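Local coordinates for protein putative streptothricin acetyltransferase (Bacillus anthracis, PDB 3PP9) that probably transfers the acetyl group of bound acetyl coenzyme A to the antibiotic streptothricin, as a member of the GNAT family, at residues 78-81 with 86-89; 91-96 with 126-131. One frame throughout, in Å; residues are numbered along the deposited sequence.

In the fold
Both contacts use strand 86-95 of the central mixed sheet, near its start in interaction 1 and near its end in interaction 2. Interaction 1 pairs it with its hairpin neighbour, strand 76-83, and is almost wholly buried; two backbone hydrogen bonds carry it, backed by small aliphatic contacts. Interaction 2 sets the same strand beneath helix 117-131 without any hydrogen bond across, through one indole ring; it is only partly buried, its strand running out to lysines and a phosphate-bound asparagine. The centres of the two contacts lie about 16 Å apart, yet they meet: Tyr79 O is 2.9 Å from Ile91 N, a probable hydrogen bond, and Tyr79 OH packs 3.4 Å from Trp128 CD1.

Interaction 1. Residues 78-81 with 86-89; sequences IYIA and QIIG
The flat groups that meet in this beta hairpin of strands 76-83 and 86-95 are the carbonyls of Gly89 and Ala81, approached differently by their donors. Ala81 N lies well above the plane of the Gly89 carbonyl, and its bond to Gly89 O is 2.8 Å long. Ile88 N instead comes almost head-on to the Ala81 carbonyl, 2.9 Å from Ala81 O. Because one residue, Ala81, thus bonds to two successive residues across the hairpin, the pattern is that of a beta bulge in strand 86-95; Ile88, with psi of 0°, departs from extended geometry and Gly89 restores it. The bulge probably contributes to the bend: the axes of these short segments meet at 110°, although the strands are antiparallel neighbours in the sheet. Ala81 O also receives a CA-H...O contact from Ile87 CA at 3.4 Å.

Away from the bulged pair, Ile80 and Ile87 pack with their chains crossing, Ile80 CD1 lying 3.9 Å from Ile87 CD1. Ile80 CG1 sits between its backbone N and carbonyl carbon (chi1 53°), which turns CD1 toward that partner. Ala81 and Ile88 both lean on Val117 of helix 117-131, the helix covering this sheet face in the GNAT fold. Between these two side chains, Ala81 CB comes to 4.2 Å from Ile88 CG1.

Interaction 2. Residues 91-96 with 126-131; sequences IVLKKN and KQWAKE. With PO4 (phosphate ion), chain E.
A backbone carbonyl at the rim of an indole is the unusual feature: Lys94 O lies in the plane of the Trp128 ring, at its edge, 3.9 Å from Trp128 CZ3. The adjoining peptide continues the edge contact, with Lys94 C 3.9 Å from Trp128 CH2. Leu93 takes a face of the same ring. Its CB stands 4.3 Å from the centroid of the Trp128 six-membered ring and 28° off the normal, a CH-pi contact, while Leu93 CD1 reaches Trp128 CE3 at 3.9 Å. With CG anti to the backbone N (chi1 180°), the tryptophan extends its benzo end across from the helix to the strand. Ile77 and Met134 also touch its side chain.

No hydrogen bond joins the two segments, so their union rests on this packing. Beyond the strand end, Asn96 ND2 donates a 2.9 Å bond to phosphate O4, probably an ion from the crystallisation liquor, which Trp97 NE1 also binds; the same ND2 bonds to Asn98 OD1.

Strand and helix axes run 10.2 Å apart and cross at only -18°. Such close alignment is characteristic of an alpha/beta layer, here helix 117-131 lying on the central sheet of the GNAT fold.

Interaction 1. Residues 78-81 with 86-89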
loop_
_atom_site.group_PDB
_atom_site.type_symbol
_atom_site.label_atom_id
_atom_site.label_comp_id
_atom_site.label_asym_id
_atom_site.label_seq_id
_atom_site.Cartn_x
_atom_site.Cartn_y
_atom_site.Cartn_z
ATOM N N ILE A 78 11.611 15.480 7.291
ATOM C CA ILE A 78 12.889 14.772 7.169
ATOM C C ILE A 78 13.775 15.143 8.362
ATOM O O ILE A 78 13.846 16.325 8.757
ATOM C CB ILE A 78 13.641 15.071 5.855
ATOM C CG1 ILE A 78 12.879 14.425 4.708
ATOM C CG2 ILE A 78 15.069 14.536 5.910
ATOM C CD1 ILE A 78 13.427 14.722 3.299
ATOM N N TYR A 79 14.366 14.130 8.986
ATOM C CA TYR A 79 15.345 14.378 10.038
ATOM C C TYR A 79 16.680 13.938 9.482
ATOM O O TYR A 79 16.764 12.911 8.813
ATOM C CB TYR A 79 15.066 13.634 11.328
ATOM C CG TYR A 79 13.874 14.145 12.076
ATOM C CD1 TYR A 79 13.980 15.249 12.901
ATOM C CD2 TYR A 79 12.654 13.508 11.991
ATOM C CE1 TYR A 79 12.881 15.739 13.595
ATOM C CE2 TYR A 79 11.563 13.971 12.702
ATOM C CZ TYR A 79 11.684 15.077 13.497
ATOM O OH TYR A 79 10.581 15.541 14.208
ATOM N N ILE A 80 17.711 14.729 9.742
ATOM C CA ILE A 80 19.068 14.405 9.318
ATOM C C ILE A 80 19.956 14.091 10.515
ATOM O O ILE A 80 19.763 14.619 11.608
ATOM C CB ILE A 80 19.743 15.549 8.477
ATOM C CG1 ILE A 80 19.700 16.912 9.203
ATOM C CG2 ILE A 80 19.067 15.654 7.114
ATOM C CD1 ILE A 80 20.428 18.084 8.484
ATOM N N ALA A 81 20.926 13.211 10.298
ATOM C CA ALA A 81 21.908 12.848 11.289
ATOM C C ALA A 81 23.213 13.559 10.928
ATOM O O ALA A 81 23.760 13.360 9.835
ATOM C CB ALA A 81 22.131 11.331 11.280
ATOM N N GLN A 86 28.982 16.920 9.054
ATOM C CA GLN A 86 28.530 16.319 7.824
ATOM C C GLN A 86 27.254 15.516 8.042
ATOM O O GLN A 86 27.064 14.894 9.078
ATOM C CB GLN A 86 29.594 15.368 7.262
ATOM C CG GLN A 86 30.943 15.987 6.926
ATOM C CD GLN A 86 31.977 14.953 6.500
ATOM O OE1 GLN A 86 33.174 15.241 6.456
ATOM N NE2 GLN A 86 31.521 13.738 6.204
ATOM N N ILE A 87 26.368 15.562 7.058
ATOM C CA ILE A 87 25.156 14.771 7.103
ATOM C C ILE A 87 25.577 13.331 6.745
ATOM O O ILE A 87 26.129 13.082 5.667
ATOM C CB ILE A 87 24.109 15.288 6.109
ATOM C CG1 ILE A 87 23.665 16.695 6.509
ATOM C CG2 ILE A 87 22.901 14.304 6.019
ATOM C CD1 ILE A 87 22.811 17.417 5.460
ATOM N N ILE A 88 25.344 12.396 7.665
ATOM C CA ILE A 88 25.710 10.984 7.461
ATOM C C ILE A 88 24.506 10.036 7.378
ATOM O O ILE A 88 24.667 8.818 7.251
ATOM C CB ILE A 88 26.681 10.484 8.546
ATOM C CG1 ILE A 88 26.001 10.439 9.925
ATOM C CG2 ILE A 88 27.953 11.340 8.534
ATOM C CD1 ILE A 88 26.810 9.694 11.015
ATOM N N GLY A 89 23.304 10.585 7.492
ATOM C CA GLY A 89 22.107 9.754 7.411
ATOM C C GLY A 89 20.856 10.603 7.513
ATOM O O GLY A 89 20.944 11.778 7.837
#

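Interaction 2. Residues 91-96 with 126-131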
loop_
_atom_site.group_PDB
_atom_site.type_symbol
_atom_site.label_atom_id
_atom_site.label_comp_id
_atom_site.label_asym_id
_atom_site.label_seq_id
_atom_site.Cartn_x
_atom_site.Cartn_y
_atom_site.Cartn_z
ATOM N N ILE A 91 16.131 10.316 7.675
ATOM C CA ILE A 91 14.902 9.554 7.681
ATOM C C ILE A 91 13.795 10.460 7.120
ATOM O O ILE A 91 13.722 11.653 7.468
ATOM C CB ILE A 91 14.557 8.952 9.075
ATOM C CG1 ILE A 91 13.413 7.957 8.964
ATOM C CG2 ILE A 91 14.288 10.064 10.095
ATOM C CD1 ILE A 91 13.236 7.109 10.231
ATOM N N VAL A 92 12.987 9.887 6.216
ATOM C CA VAL A 92 11.902 10.578 5.522
ATOM C C VAL A 92 10.585 9.998 6.036
ATOM O O VAL A 92 10.341 8.797 5.942
ATOM C CB VAL A 92 12.005 10.372 3.997
ATOM C CG1 VAL A 92 10.961 11.207 3.258
ATOM C CG2 VAL A 92 13.425 10.738 3.463
ATOM N N LEU A 93 9.722 10.860 6.559
ATOM C CA LEU A 93 8.470 10.428 7.148
ATOM C C LEU A 93 7.238 11.165 6.637
ATOM O O LEU A 93 7.319 12.338 6.285
ATOM C CB LEU A 93 8.546 10.779 8.648
ATOM C CG LEU A 93 9.688 10.137 9.423
ATOM C CD1 LEU A 93 9.848 10.763 10.791
ATOM C CD2 LEU A 93 9.485 8.652 9.541
ATOM N N LYS A 94 6.108 10.468 6.608
ATOM C CA LYS A 94 4.836 11.085 6.236
ATOM C C LYS A 94 3.782 10.478 7.151
ATOM O O LYS A 94 4.048 9.505 7.873
ATOM C CB LYS A 94 4.398 10.783 4.809
ATOM C CG LYS A 94 3.942 9.376 4.585
ATOM C CD LYS A 94 3.270 9.212 3.225
ATOM C CE LYS A 94 2.788 7.779 3.026
ATOM N NZ LYS A 94 2.131 7.586 1.699
ATOM N N LYS A 95 2.612 11.104 7.190
ATOM C CA LYS A 95 1.488 10.545 7.937
ATOM C C LYS A 95 0.684 9.770 6.909
ATOM O O LYS A 95 0.307 10.315 5.872
ATOM C CB LYS A 95 0.650 11.636 8.580
ATOM C CG LYS A 95 -0.489 11.088 9.398
ATOM C CD LYS A 95 -1.267 12.236 9.988
ATOM C CE LYS A 95 -2.405 11.775 10.849
ATOM N NZ LYS A 95 -3.100 12.963 11.438
ATOM N N ASN A 96 0.401 8.505 7.194
ATOM C CA ASN A 96 -0.329 7.638 6.270
ATOM C C ASN A 96 -1.847 7.704 6.460
ATOM O O ASN A 96 -2.334 8.223 7.457
ATOM C CB ASN A 96 0.143 6.200 6.494
ATOM C CG ASN A 96 -0.143 5.299 5.326
ATOM O OD1 ASN A 96 -0.148 5.751 4.183
ATOM N ND2 ASN A 96 -0.329 4.013 5.590
ATOM N N LYS A 126 9.840 8.217 16.181
ATOM C CA LYS A 126 8.814 7.872 17.152
ATOM C C LYS A 126 8.339 9.127 17.861
ATOM O O LYS A 126 7.154 9.267 18.105
ATOM C CB LYS A 126 9.281 6.810 18.151
ATOM C CG LYS A 126 9.574 5.485 17.514
ATOM C CD LYS A 126 9.809 4.363 18.518
ATOM C CE LYS A 126 10.966 4.587 19.461
ATOM N NZ LYS A 126 11.113 3.399 20.372
ATOM N N GLN A 127 9.255 10.027 18.215
ATOM C CA GLN A 127 8.875 11.288 18.879
ATOM C C GLN A 127 7.949 12.103 17.973
ATOM O O GLN A 127 6.935 12.627 18.410
ATOM C CB GLN A 127 10.112 12.133 19.222
ATOM C CG GLN A 127 11.058 11.541 20.261
ATOM C CD GLN A 127 10.550 11.667 21.675
ATOM O OE1 GLN A 127 11.228 11.270 22.625
ATOM N NE2 GLN A 127 9.362 12.243 21.836
ATOM N N TRP A 128 8.309 12.206 16.696
ATOM C CA TRP A 128 7.503 12.950 15.738
ATOM C C TRP A 128 6.100 12.353 15.627
ATOM O O TRP A 128 5.098 13.068 15.668
ATOM C CB TRP A 128 8.194 12.953 14.376
ATOM C CG TRP A 128 7.447 13.695 13.311
ATOM C CD1 TRP A 128 7.444 15.054 13.108
ATOM C CD2 TRP A 128 6.638 13.133 12.269
ATOM N NE1 TRP A 128 6.647 15.366 12.030
ATOM C CE2 TRP A 128 6.166 14.209 11.483
ATOM C CE3 TRP A 128 6.301 11.827 11.899
ATOM C CZ2 TRP A 128 5.359 14.011 10.364
ATOM C CZ3 TRP A 128 5.489 11.639 10.810
ATOM C CH2 TRP A 128 5.033 12.726 10.044
ATOM N N ALA A 129 6.038 11.026 15.525
ATOM C CA ALA A 129 4.766 10.336 15.436
ATOM C C ALA A 129 3.921 10.651 16.652
ATOM O O ALA A 129 2.749 11.011 16.540
ATOM C CB ALA A 129 5.005 8.839 15.343
ATOM N N LYS A 130 4.511 10.540 17.830
ATOM C CA LYS A 130 3.736 10.816 19.051
ATOM C C LYS A 130 3.264 12.274 19.140
ATOM O O LYS A 130 2.118 12.550 19.555
ATOM C CB LYS A 130 4.528 10.396 20.282
ATOM C CG LYS A 130 4.775 8.899 20.332
ATOM C CD LYS A 130 5.655 8.505 21.501
ATOM C CE LYS A 130 5.986 7.022 21.488
ATOM N NZ LYS A 130 6.848 6.599 22.646
ATOM N N GLU A 131 4.130 13.205 18.746
ATOM C CA GLU A 131 3.788 14.639 18.761
ATOM C C GLU A 131 2.575 14.929 17.870
ATOM O O GLU A 131 1.780 15.845 18.156
ATOM C CB GLU A 131 4.992 15.486 18.346
ATOM C CG GLU A 131 6.067 15.541 19.419
ATOM C CD GLU A 131 7.334 16.272 19.002
ATOM O OE1 GLU A 131 7.480 16.624 17.806
ATOM O OE2 GLU A 131 8.201 16.466 19.887
HETATM P P PO4 E . -0.197 1.365 2.601
HETATM O O1 PO4 E . 0.652 2.513 2.103
HETATM O O2 PO4 E . -1.532 1.357 1.892
HETATM O O3 PO4 E . 0.561 0.086 2.365
HETATM O O4 PO4 E . -0.441 1.563 4.076
#